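Side-chain contacts in 27kDa outer membrane protein (Silicibacter pomeroyi, PDB 3GYK), which probably works as a thiol-disulfide oxidoreductase, the crystallised piece being its DsbA-like thioredoxin domain: residues E28-N33 / A86-L91; C34-R39 / P156-Q161; A78-K83 / A123-A128; G102-A107 / Q116-M121. All coordinates share one frame; numbering follows the deposited sequence. Where two conformers were deposited one is given.

Interaction 1: E28-N33 / A86-L91; sequences EFFDYN and AFHWAL
His-88 meets Phe-30 and Tyr-32 in a buried aromatic cluster where the central strand 24-30 of the DsbA-like thioredoxin fold runs out toward the CxxC helix and the helix 84-92 lies against it. The tight part is centred on the imidazole. Its ND1 donates to Tyr-32 OH at 2.9 Å, and the hydroxyl lies close to the imidazole plane, 14° out of it. Glu-60 OE2, from the neighbouring strand 54-60, is hydrogen-bonded to the same hydroxyl, so the buried oxygen is held by two polar partners. CE1 of the imidazole points at one face of Phe-30 in an offset edge-to-face arrangement, the planes turned 67° apart, and comes within 3.5 Å of Phe-30 CZ. The Phe-30 ring is brought under this edge by a chi1 of 56°, which tucks CG in over its own backbone, flanked by N and C. Tyr-58, edge-to-face with Phe-30, also meets the imidazole and extends the cluster.

The solvent side of the helix is marked by the exposed Ala-86, whereas Ala-90 and Trp-89 pack on helices 100-109 and 35-50. Just beyond the cluster Asp-31 OD1 accepts from Asn-33 N in an Asx turn; Tyr-32 lies within this turn and its side chain points to the helix. There Leu-91 closes the contact by CB and one methyl: CB lies 3.6 Å from Tyr-32 CD1, and methyl CD1 sits over the middle of the phenol ring in a CH-pi contact, 4.0 Å from its centroid, with the Phe-87 ring on the other side of the same methyl.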
# COMPACT_ATOMS: atom_id res chain seq x y z
N GLU A 28 2.48 -4.98 0.18
CA GLU A 28 1.86 -4.80 -1.14
C GLU A 28 2.43 -3.54 -1.77
O GLU A 28 2.53 -2.50 -1.11
CB GLU A 28 0.34 -4.63 -1.02
CG GLU A 28 -0.32 -4.53 -2.41
CD GLU A 28 -1.83 -4.30 -2.40
OE1 GLU A 28 -2.45 -4.29 -1.31
OE2 GLU A 28 -2.39 -4.07 -3.52
N PHE A 29 2.81 -3.65 -3.05
CA PHE A 29 3.22 -2.50 -3.87
C PHE A 29 2.04 -2.22 -4.79
O PHE A 29 1.56 -3.12 -5.50
CB PHE A 29 4.41 -2.91 -4.74
CG PHE A 29 5.75 -3.02 -4.00
CD1 PHE A 29 6.80 -2.13 -4.27
CD2 PHE A 29 5.98 -4.07 -3.08
CE1 PHE A 29 8.03 -2.24 -3.63
CE2 PHE A 29 7.22 -4.20 -2.44
CZ PHE A 29 8.24 -3.29 -2.69
N PHE A 30 1.57 -0.97 -4.82
CA PHE A 30 0.34 -0.70 -5.57
C PHE A 30 0.29 0.74 -6.13
O PHE A 30 1.09 1.60 -5.72
CB PHE A 30 -0.89 -0.91 -4.65
CG PHE A 30 -0.84 -0.07 -3.41
CD1 PHE A 30 -1.23 1.26 -3.44
CD2 PHE A 30 -0.35 -0.60 -2.21
CE1 PHE A 30 -1.17 2.06 -2.29
CE2 PHE A 30 -0.26 0.20 -1.06
CZ PHE A 30 -0.68 1.52 -1.10
N ASP A 31 -0.67 0.94 -7.05
CA ASP A 31 -0.90 2.22 -7.74
C ASP A 31 -2.42 2.37 -7.77
O ASP A 31 -3.13 1.41 -8.11
CB ASP A 31 -0.29 2.12 -9.16
CG ASP A 31 -0.51 3.37 -10.01
OD1 ASP A 31 -1.68 3.75 -10.22
OD2 ASP A 31 0.50 3.92 -10.52
N TYR A 32 -2.92 3.57 -7.43
CA TYR A 32 -4.38 3.79 -7.32
C TYR A 32 -5.15 3.71 -8.63
O TYR A 32 -6.36 3.61 -8.60
CB TYR A 32 -4.72 5.10 -6.55
CG TYR A 32 -4.32 5.01 -5.10
CD1 TYR A 32 -5.08 4.25 -4.20
CD2 TYR A 32 -3.19 5.68 -4.64
CE1 TYR A 32 -4.69 4.13 -2.84
CE2 TYR A 32 -2.79 5.58 -3.27
CZ TYR A 32 -3.54 4.81 -2.39
OH TYR A 32 -3.12 4.70 -1.08
N ASN A 33 -4.44 3.71 -9.77
CA ASN A 33 -5.08 3.57 -11.06
C ASN A 33 -4.89 2.20 -11.71
O ASN A 33 -5.31 1.98 -12.86
CB ASN A 33 -4.58 4.68 -11.98
CG ASN A 33 -5.26 6.02 -11.68
OD1 ASN A 33 -6.48 6.08 -11.60
ND2 ASN A 33 -4.47 7.08 -11.51
N ALA A 86 -8.25 5.04 6.00
CA ALA A 86 -9.58 5.34 5.46
C ALA A 86 -9.44 5.91 4.05
O ALA A 86 -10.22 5.57 3.14
CB ALA A 86 -10.30 6.33 6.36
N PHE A 87 -8.43 6.75 3.86
CA PHE A 87 -8.21 7.38 2.55
C PHE A 87 -7.77 6.35 1.50
O PHE A 87 -8.28 6.35 0.36
CB PHE A 87 -7.19 8.52 2.70
CG PHE A 87 -7.10 9.47 1.52
CD1 PHE A 87 -8.19 9.70 0.66
CD2 PHE A 87 -5.91 10.18 1.30
CE1 PHE A 87 -8.08 10.62 -0.40
CE2 PHE A 87 -5.79 11.09 0.24
CZ PHE A 87 -6.88 11.31 -0.61
N HIS A 88 -6.87 5.46 1.89
CA HIS A 88 -6.42 4.37 1.02
C HIS A 88 -7.58 3.52 0.52
O HIS A 88 -7.69 3.28 -0.68
CB HIS A 88 -5.39 3.48 1.72
CG HIS A 88 -5.07 2.24 0.95
ND1 HIS A 88 -4.12 2.23 -0.04
CD2 HIS A 88 -5.60 1.00 1.00
CE1 HIS A 88 -4.07 1.02 -0.58
NE2 HIS A 88 -4.96 0.26 0.03
N TRP A 89 -8.44 3.05 1.44
CA TRP A 89 -9.57 2.22 1.06
C TRP A 89 -10.52 2.99 0.15
O TRP A 89 -11.07 2.42 -0.80
CB TRP A 89 -10.36 1.68 2.28
CG TRP A 89 -9.58 0.75 3.22
CD1 TRP A 89 -9.53 0.83 4.59
CD2 TRP A 89 -8.74 -0.37 2.85
NE1 TRP A 89 -8.72 -0.18 5.10
CE2 TRP A 89 -8.23 -0.92 4.06
CE3 TRP A 89 -8.40 -0.98 1.63
CZ2 TRP A 89 -7.37 -2.04 4.07
CZ3 TRP A 89 -7.54 -2.10 1.64
CH2 TRP A 89 -7.05 -2.62 2.86
N ALA A 90 -10.70 4.29 0.42
CA ALA A 90 -11.67 5.09 -0.35
C ALA A 90 -11.18 5.35 -1.78
O ALA A 90 -11.97 5.31 -2.74
CB ALA A 90 -11.99 6.40 0.38
N LEU A 91 -9.88 5.64 -1.90
CA LEU A 91 -9.23 5.80 -3.20
C LEU A 91 -9.26 4.51 -3.98
O LEU A 91 -9.66 4.49 -5.13
CB LEU A 91 -7.78 6.25 -3.05
CG LEU A 91 -7.55 7.68 -2.56
CD1 LEU A 91 -6.10 7.91 -2.16
CD2 LEU A 91 -7.99 8.67 -3.65

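Interaction 2: C34-R39 / P156-Q161; sequences CPYCRR and PGFVEQ. With SO4 (sulfate ion), chain F.
Tyr-36 and Arg-39 reach out to Phe-158, in the loop that follows strand 153-155, from the start of helix 35-50, where Cys-34 O accepts from Arg-38 N at 3.0 Å. Cys-34 is the N-cap of that helix, its SG taking the N-H of Cys-37 at 3.4 Å. No disulfide joins the two sulfurs in this model, and the CxxC at a helix start is consistent with a thioredoxin-type redox centre.

Both helix side chains lie against the same side of the Phe-158 ring, Tyr-36 near CB and CG, Arg-39 near CE1, CZ and CE2. Tyr-36 CD2 touches Phe-158 CG at 3.5 Å, the two rings meeting obliquely, planes 38° apart. Arg-39 leaves the helix with CG anti to the backbone N, chi1 -167°, and stays extended to NE, which carries it across the far end of the ring: NE is 3.4 Å from Phe-158 CZ. Phe-158 CE2 in turn sits over one face of the guanidinium, toward its rim, the two planes 47° apart.

A sulfate ion, probably from the crystallisation liquor, lies beside this pair. Its O4 stands over the centre of the Tyr-36 ring, and Arg-39 NH1 gives O3 a weak hydrogen bond. Tyr-36 also touches Pro-146, placed where thioredoxin relatives carry their cis-proline. Further along the loop, Gln-161 N donates to Glu-43 OE1 of the same helix. Among Tyr-36, Arg-39 and Phe-158 themselves the contact is van der Waals, and the weak NH1 bond suggests that this surface beside the CxxC can accept an anion.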
# COMPACT_ATOMS: atom_id res chain seq x y z
N CYS A 34 -4.31 1.28 -10.95
CA CYS A 34 -4.07 -0.06 -11.45
C CYS A 34 -5.31 -0.95 -11.26
O CYS A 34 -5.75 -1.18 -10.12
CB CYS A 34 -2.83 -0.61 -10.76
SG CYS A 34 -2.57 -2.39 -11.04
N PRO A 35 -5.88 -1.46 -12.37
CA PRO A 35 -7.12 -2.25 -12.28
C PRO A 35 -6.96 -3.48 -11.39
O PRO A 35 -7.87 -3.83 -10.62
CB PRO A 35 -7.36 -2.69 -13.73
CG PRO A 35 -6.69 -1.66 -14.55
CD PRO A 35 -5.50 -1.19 -13.77
N TYR A 36 -5.81 -4.16 -11.48
CA TYR A 36 -5.63 -5.31 -10.61
C TYR A 36 -5.40 -4.94 -9.15
O TYR A 36 -5.72 -5.73 -8.28
CB TYR A 36 -4.52 -6.24 -11.13
CG TYR A 36 -4.97 -7.30 -12.11
CD1 TYR A 36 -4.52 -7.29 -13.43
CD2 TYR A 36 -5.78 -8.36 -11.71
CE1 TYR A 36 -4.91 -8.27 -14.32
CE2 TYR A 36 -6.16 -9.35 -12.58
CZ TYR A 36 -5.72 -9.31 -13.89
OH TYR A 36 -6.10 -10.31 -14.76
N CYS A 37 -4.80 -3.78 -8.87
CA CYS A 37 -4.75 -3.27 -7.48
C CYS A 37 -6.14 -3.02 -6.92
O CYS A 37 -6.43 -3.35 -5.75
CB CYS A 37 -3.92 -1.99 -7.40
SG CYS A 37 -2.16 -2.32 -7.74
N ARG A 38 -7.00 -2.42 -7.73
CA ARG A 38 -8.35 -2.15 -7.27
C ARG A 38 -9.09 -3.48 -6.96
O ARG A 38 -9.85 -3.57 -5.99
CB ARG A 38 -9.11 -1.28 -8.28
CG ARG A 38 -8.56 0.12 -8.39
CD ARG A 38 -9.42 1.02 -9.29
NE ARG A 38 -8.92 2.39 -9.23
CZ ARG A 38 -9.57 3.45 -9.70
NH1 ARG A 38 -10.76 3.30 -10.26
NH2 ARG A 38 -9.02 4.65 -9.59
N ARG A 39 -8.85 -4.49 -7.80
CA ARG A 39 -9.37 -5.83 -7.60
C ARG A 39 -8.78 -6.52 -6.34
O ARG A 39 -9.49 -7.25 -5.64
CB ARG A 39 -9.08 -6.68 -8.85
CG ARG A 39 -9.85 -7.97 -8.87
CD ARG A 39 -9.72 -8.70 -10.21
NE ARG A 39 -9.97 -10.12 -10.03
CZ ARG A 39 -9.81 -11.04 -10.98
NH1 ARG A 39 -9.42 -10.68 -12.19
NH2 ARG A 39 -10.05 -12.33 -10.70
N PRO A 156 4.81 -11.88 -7.13
CA PRO A 156 4.75 -10.67 -7.98
C PRO A 156 3.54 -10.71 -8.93
O PRO A 156 3.69 -10.88 -10.15
CB PRO A 156 6.05 -10.75 -8.77
CG PRO A 156 6.29 -12.26 -8.92
CD PRO A 156 5.83 -12.83 -7.58
N GLY A 157 2.35 -10.55 -8.36
CA GLY A 157 1.17 -10.49 -9.23
C GLY A 157 -0.10 -10.43 -8.42
O GLY A 157 -0.06 -10.51 -7.18
N PHE A 158 -1.22 -10.32 -9.13
CA PHE A 158 -2.52 -10.38 -8.48
C PHE A 158 -2.72 -11.77 -7.85
O PHE A 158 -2.38 -12.78 -8.46
CB PHE A 158 -3.65 -10.12 -9.49
CG PHE A 158 -5.03 -10.35 -8.90
CD1 PHE A 158 -5.59 -9.39 -8.05
CD2 PHE A 158 -5.73 -11.51 -9.18
CE1 PHE A 158 -6.85 -9.61 -7.48
CE2 PHE A 158 -6.99 -11.74 -8.61
CZ PHE A 158 -7.55 -10.79 -7.76
N VAL A 159 -3.27 -11.80 -6.64
CA VAL A 159 -3.66 -13.06 -5.98
C VAL A 159 -5.00 -12.89 -5.26
O VAL A 159 -5.30 -11.79 -4.76
CB VAL A 159 -2.60 -13.59 -4.96
CG1 VAL A 159 -1.55 -14.46 -5.69
CG2 VAL A 159 -1.95 -12.43 -4.17
N GLU A 160 -5.77 -13.97 -5.21
CA GLU A 160 -7.02 -14.05 -4.45
C GLU A 160 -6.71 -14.07 -2.96
O GLU A 160 -5.57 -14.31 -2.55
CB GLU A 160 -7.79 -15.33 -4.79
CG GLU A 160 -8.35 -15.40 -6.19
CD GLU A 160 -9.07 -16.70 -6.45
OE1 GLU A 160 -9.53 -17.34 -5.47
OE2 GLU A 160 -9.18 -17.09 -7.62
N GLN A 161 -7.74 -13.85 -2.14
CA GLN A 161 -7.58 -14.02 -0.69
C GLN A 161 -7.11 -15.42 -0.29
O GLN A 161 -6.22 -15.54 0.54
CB GLN A 161 -8.87 -13.70 0.03
CG GLN A 161 -8.78 -13.94 1.56
CD GLN A 161 -10.14 -13.75 2.23
OE1 GLN A 161 -11.02 -13.09 1.67
NE2 GLN A 161 -10.32 -14.34 3.43
S SO4 F . -8.97 -6.99 -14.06
O1 SO4 F . -8.50 -8.11 -14.87
O2 SO4 F . -9.33 -5.87 -14.93
O3 SO4 F . -10.11 -7.44 -13.27
O4 SO4 F . -7.90 -6.53 -13.17

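Interaction 3: A78-K83 / A123-A128; sequences ARQQGK and APEVTA
Glu-125 reaches from the first turn of helix 124-140 to Arg-79 and Gln-80, which follow helix 66-77; the contact lies at the surface of the helical part that DsbA-like proteins insert into the thioredoxin fold. The backbone after Arg-79 ends in the bond pattern of a Schellman motif: Gly-82, with positive phi, gives its N-H to Arg-79 O, while Ala-78 O accepts from Gln-81 N and Lys-83 N.

With chi1 at 69°, Glu-125 CG stands between the backbone N and the carbonyl carbon, and from CB the chain runs on extended. CG comes within 4.0 Å of Arg-79 NH2. CD is equally near Arg-79 NH2 and Gln-80 NE2, so the carboxylate meets both side chains, on adjacent sides. OE1 remains on the arginine side, 4.0 Å from NH2 of Arg-79, well out of the guanidinium plane and too far for a salt bridge: opposite charges lie close, but no N-H is aimed at the oxygen. The guanidinium group has its bonds to other partners. Arg-79 NE binds Leu-76 O and NH1 binds Asn-13 OD1; Asn-13 ND2 is also bonded to Glu-125 O, so that one asparagine links both sides. At the tip of the glutamate, OE2 has Gln-80 NE2 at 3.1 Å, where the angle is too poor for a hydrogen bond.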
# COMPACT_ATOMS: atom_id res chain seq x y z
N ALA A 78 -1.90 12.10 3.94
CA ALA A 78 -3.02 11.88 4.86
C ALA A 78 -2.58 11.29 6.20
O ALA A 78 -3.33 11.35 7.19
CB ALA A 78 -4.10 11.00 4.21
N ARG A 79 -1.38 10.72 6.25
CA ARG A 79 -0.84 10.25 7.54
C ARG A 79 -0.79 11.39 8.57
O ARG A 79 -0.99 11.16 9.77
CB ARG A 79 0.54 9.63 7.37
CG ARG A 79 0.53 8.34 6.55
CD ARG A 79 1.93 7.83 6.26
NE ARG A 79 2.79 8.79 5.55
CZ ARG A 79 4.08 8.58 5.31
NH1 ARG A 79 4.63 7.44 5.71
NH2 ARG A 79 4.82 9.51 4.71
N GLN A 80 -0.54 12.61 8.09
CA GLN A 80 -0.41 13.76 8.98
C GLN A 80 -1.72 14.12 9.66
O GLN A 80 -1.73 14.82 10.67
CB GLN A 80 0.17 14.98 8.25
CG GLN A 80 1.54 14.74 7.62
CD GLN A 80 2.48 13.98 8.54
OE1 GLN A 80 2.69 14.39 9.69
NE2 GLN A 80 3.04 12.85 8.06
N GLN A 81 -2.82 13.61 9.10
CA GLN A 81 -4.16 13.87 9.61
C GLN A 81 -4.77 12.61 10.20
O GLN A 81 -5.94 12.60 10.57
CB GLN A 81 -5.06 14.46 8.52
CG GLN A 81 -4.67 15.88 8.15
CD GLN A 81 -5.55 16.47 7.08
OE1 GLN A 81 -6.77 16.58 7.27
NE2 GLN A 81 -4.95 16.88 5.95
N GLY A 82 -3.96 11.55 10.29
CA GLY A 82 -4.37 10.32 10.94
C GLY A 82 -5.41 9.56 10.16
O GLY A 82 -6.19 8.80 10.74
N LYS A 83 -5.41 9.73 8.84
CA LYS A 83 -6.48 9.21 8.02
C LYS A 83 -5.97 8.39 6.83
O LYS A 83 -6.70 8.20 5.86
CB LYS A 83 -7.38 10.36 7.52
CG LYS A 83 -8.30 10.95 8.59
CD LYS A 83 -9.13 12.11 8.03
CE LYS A 83 -10.30 12.44 8.93
NZ LYS A 83 -9.85 13.21 10.13
N ALA A 123 6.02 17.40 1.30
CA ALA A 123 7.00 17.03 2.34
C ALA A 123 8.06 16.10 1.75
O ALA A 123 7.73 15.20 0.99
CB ALA A 123 6.29 16.32 3.52
N PRO A 124 9.34 16.33 2.11
CA PRO A 124 10.36 15.41 1.59
C PRO A 124 10.19 13.94 2.05
O PRO A 124 10.64 13.04 1.34
CB PRO A 124 11.69 16.02 2.07
CG PRO A 124 11.32 16.88 3.25
CD PRO A 124 9.94 17.42 2.90
N GLU A 125 9.55 13.67 3.19
CA GLU A 125 9.30 12.26 3.56
C GLU A 125 8.38 11.55 2.52
O GLU A 125 8.47 10.33 2.35
CB GLU A 125 8.74 12.10 4.99
CG GLU A 125 7.33 12.63 5.15
CD GLU A 125 6.76 12.46 6.55
OE1 GLU A 125 7.17 11.54 7.28
OE2 GLU A 125 5.88 13.27 6.93
N VAL A 126 7.52 12.31 1.84
CA VAL A 126 6.61 11.73 0.85
C VAL A 126 7.45 11.27 -0.37
O VAL A 126 7.36 10.10 -0.82
CB VAL A 126 5.49 12.76 0.44
CG1 VAL A 126 4.70 12.26 -0.78
CG2 VAL A 126 4.53 12.99 1.61
N THR A 127 8.27 12.19 -0.85
CA THR A 127 9.24 11.88 -1.91
C THR A 127 10.14 10.69 -1.53
O THR A 127 10.34 9.78 -2.36
CB THR A 127 10.07 13.09 -2.22
OG1 THR A 127 9.19 14.13 -2.69
CG2 THR A 127 11.10 12.77 -3.30
N ALA A 128 10.65 10.69 -0.29
CA ALA A 128 11.53 9.62 0.20
C ALA A 128 10.82 8.27 0.15
O ALA A 128 11.43 7.26 -0.27
CB ALA A 128 12.10 9.92 1.62

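Interaction 4: G102-A107 / Q116-M121; sequences GVLRIA and QLQRDM. With SO4 (sulfate ion), chain G.
Leu-104, Leu-117 and Gln-118 bury most of the surface between helices 100-109 and 114-120, whose short segments lie 12.1 Å apart at closest approach and run at 127° to one another. At that separation the backbones do not touch and side-chain ends make the contact. Leu-104 leaves its helix to one side, and its two methyls reach across to the flat end of Gln-118. CD1 approaches OE1 of that amide at 3.6 Å, and CD2 is 3.9 Å from Gln-118 CD, the two side chains crossing at about a right angle. Gln-118 itself is extended beyond CG, which brings CG and the amide across the leucine methyls; NE2 has a weak hydrogen bond to Thr-114 O one turn back.

Leu-117 supplies the buried end of the contact. Its CG is anti to the backbone N (chi1 -168°), a placing that sends methyl CD2 toward helix 100-109. Ala-107 CB is its close partner at 3.8 Å, Leu-104 CD2 only a distant one at 4.5 Å.

On another side of helix 100-109, a sulfate ion lies at the guanidinium of Arg-105, though the detail there is doubtful; Ser-95 N also binds this ion, which probably came from the crystallisation liquor. On the side facing helix 84-92, Val-103, Ile-106 and Ala-107 rest on Phe-87, while Met-121, a selenomethionine, reaches Phe-70 of helix 66-77, joining both helices to the rest of the helical part.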
# COMPACT_ATOMS: atom_id res chain seq x y z
N GLY A 102 -10.31 13.95 -8.79
CA GLY A 102 -10.91 12.76 -8.17
C GLY A 102 -10.33 12.47 -6.79
O GLY A 102 -11.06 12.16 -5.84
N VAL A 103 -9.01 12.58 -6.68
CA VAL A 103 -8.31 12.36 -5.40
C VAL A 103 -8.82 13.37 -4.36
O VAL A 103 -9.16 13.00 -3.23
CB VAL A 103 -6.80 12.50 -5.52
CG1 VAL A 103 -6.15 12.49 -4.13
CG2 VAL A 103 -6.19 11.34 -6.36
N LEU A 104 -8.88 14.64 -4.76
CA LEU A 104 -9.32 15.70 -3.84
C LEU A 104 -10.78 15.54 -3.42
O LEU A 104 -11.13 15.86 -2.28
CB LEU A 104 -9.05 17.11 -4.37
CG LEU A 104 -7.55 17.48 -4.42
CD1 LEU A 104 -7.37 18.84 -5.04
CD2 LEU A 104 -6.88 17.42 -3.06
N ARG A 105 -11.62 15.07 -4.34
CA ARG A 105 -13.01 14.75 -4.03
C ARG A 105 -13.11 13.69 -2.93
O ARG A 105 -13.79 13.90 -1.91
CB ARG A 105 -13.74 14.26 -5.29
CG ARG A 105 -15.07 13.58 -5.01
CD ARG A 105 -15.78 13.18 -6.30
NE ARG A 105 -15.22 11.98 -6.92
CZ ARG A 105 -15.54 10.74 -6.56
NH1 ARG A 105 -16.38 10.54 -5.55
NH2 ARG A 105 -15.01 9.71 -7.19
N ILE A 106 -12.45 12.56 -3.15
CA ILE A 106 -12.40 11.46 -2.17
C ILE A 106 -11.83 11.95 -0.82
O ILE A 106 -12.36 11.58 0.23
CB ILE A 106 -11.61 10.21 -2.73
CG1 ILE A 106 -12.32 9.62 -3.98
CG2 ILE A 106 -11.40 9.11 -1.68
CD1 ILE A 106 -13.69 9.01 -3.74
N ALA A 107 -10.80 12.80 -0.85
CA ALA A 107 -10.22 13.37 0.37
C ALA A 107 -11.26 14.10 1.22
O ALA A 107 -11.32 13.88 2.43
CB ALA A 107 -9.02 14.28 0.06
N GLN A 116 -4.46 21.65 3.86
CA GLN A 116 -3.36 21.05 4.61
C GLN A 116 -2.78 19.84 3.87
O GLN A 116 -1.56 19.71 3.76
CB GLN A 116 -3.78 20.64 6.01
CG GLN A 116 -2.59 20.18 6.85
CD GLN A 116 -3.01 19.42 8.09
OE1 GLN A 116 -4.10 19.67 8.64
NE2 GLN A 116 -2.16 18.50 8.54
N LEU A 117 -3.66 18.97 3.35
CA LEU A 117 -3.24 17.81 2.58
C LEU A 117 -2.29 18.23 1.46
O LEU A 117 -1.24 17.63 1.29
CB LEU A 117 -4.44 17.07 1.98
CG LEU A 117 -4.16 15.69 1.41
CD1 LEU A 117 -3.94 14.70 2.55
CD2 LEU A 117 -5.34 15.25 0.54
N GLN A 118 -2.66 19.26 0.71
CA GLN A 118 -1.83 19.69 -0.42
C GLN A 118 -0.50 20.31 -0.00
O GLN A 118 0.48 20.17 -0.75
CB GLN A 118 -2.63 20.57 -1.40
CG GLN A 118 -3.71 19.76 -2.10
CD GLN A 118 -4.48 20.54 -3.13
OE1 GLN A 118 -4.19 20.46 -4.32
NE2 GLN A 118 -5.50 21.27 -2.68
N ARG A 119 -0.45 20.95 1.17
CA ARG A 119 0.81 21.43 1.76
C ARG A 119 1.68 20.22 2.08
O ARG A 119 2.86 20.15 1.72
CB ARG A 119 0.59 22.23 3.05
CG ARG A 119 0.19 23.70 2.89
CD ARG A 119 0.30 24.47 4.21
NE ARG A 119 -0.51 23.89 5.28
CZ ARG A 119 -1.75 24.27 5.57
NH1 ARG A 119 -2.33 25.24 4.86
NH2 ARG A 119 -2.42 23.71 6.56
N ASP A 120 1.08 19.25 2.78
CA ASP A 120 1.79 18.07 3.25
C ASP A 120 2.26 17.16 2.10
O ASP A 120 3.23 16.40 2.26
CB ASP A 120 0.96 17.29 4.28
CG ASP A 120 0.77 18.06 5.59
OD1 ASP A 120 1.57 18.98 5.87
OD2 ASP A 120 -0.17 17.74 6.35
N MSE A 121 1.59 17.24 0.95
CA MSE A 121 2.04 16.47 -0.22
C MSE A 121 3.46 16.81 -0.69
O MSE A 121 4.09 15.97 -1.32
CB MSE A 121 1.05 16.60 -1.38
CG MSE A 121 -0.19 15.76 -1.18
SE MSE A 121 -1.58 16.27 -2.47
CE MSE A 121 -0.73 15.59 -4.13
S SO4 G . -16.65 7.03 -5.97
O1 SO4 G . -17.44 5.90 -6.45
O2 SO4 G . -15.85 7.61 -7.04
O3 SO4 G . -17.52 8.06 -5.41
O4 SO4 G . -15.81 6.56 -4.87

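Interactions 1 and 2, with centres 12 Å apart, meet at the probable redox centre: Phe-30 CB lies 3.6 Å from Cys-37 SG, and Arg-38 NE probably hydrogen-bonds Tyr-32 O at 2.9 Å. Helix 84-92 then leads outward into the helical part. Phe-87 CD2 touches Ala-78 CB of interaction 3 at 3.5 Å, and Ala-90 CB packs on Ile-106 CG2 of interaction 4 at 3.4 Å. Interactions 3 and 4 adjoin directly, with Ala-78 N 3.6 Å from Leu-117 CD1. Interaction 2 lies on the opposite side of the chain's centre from interaction 3, their centres about 25 Å and their nearest atoms about 16 Å apart.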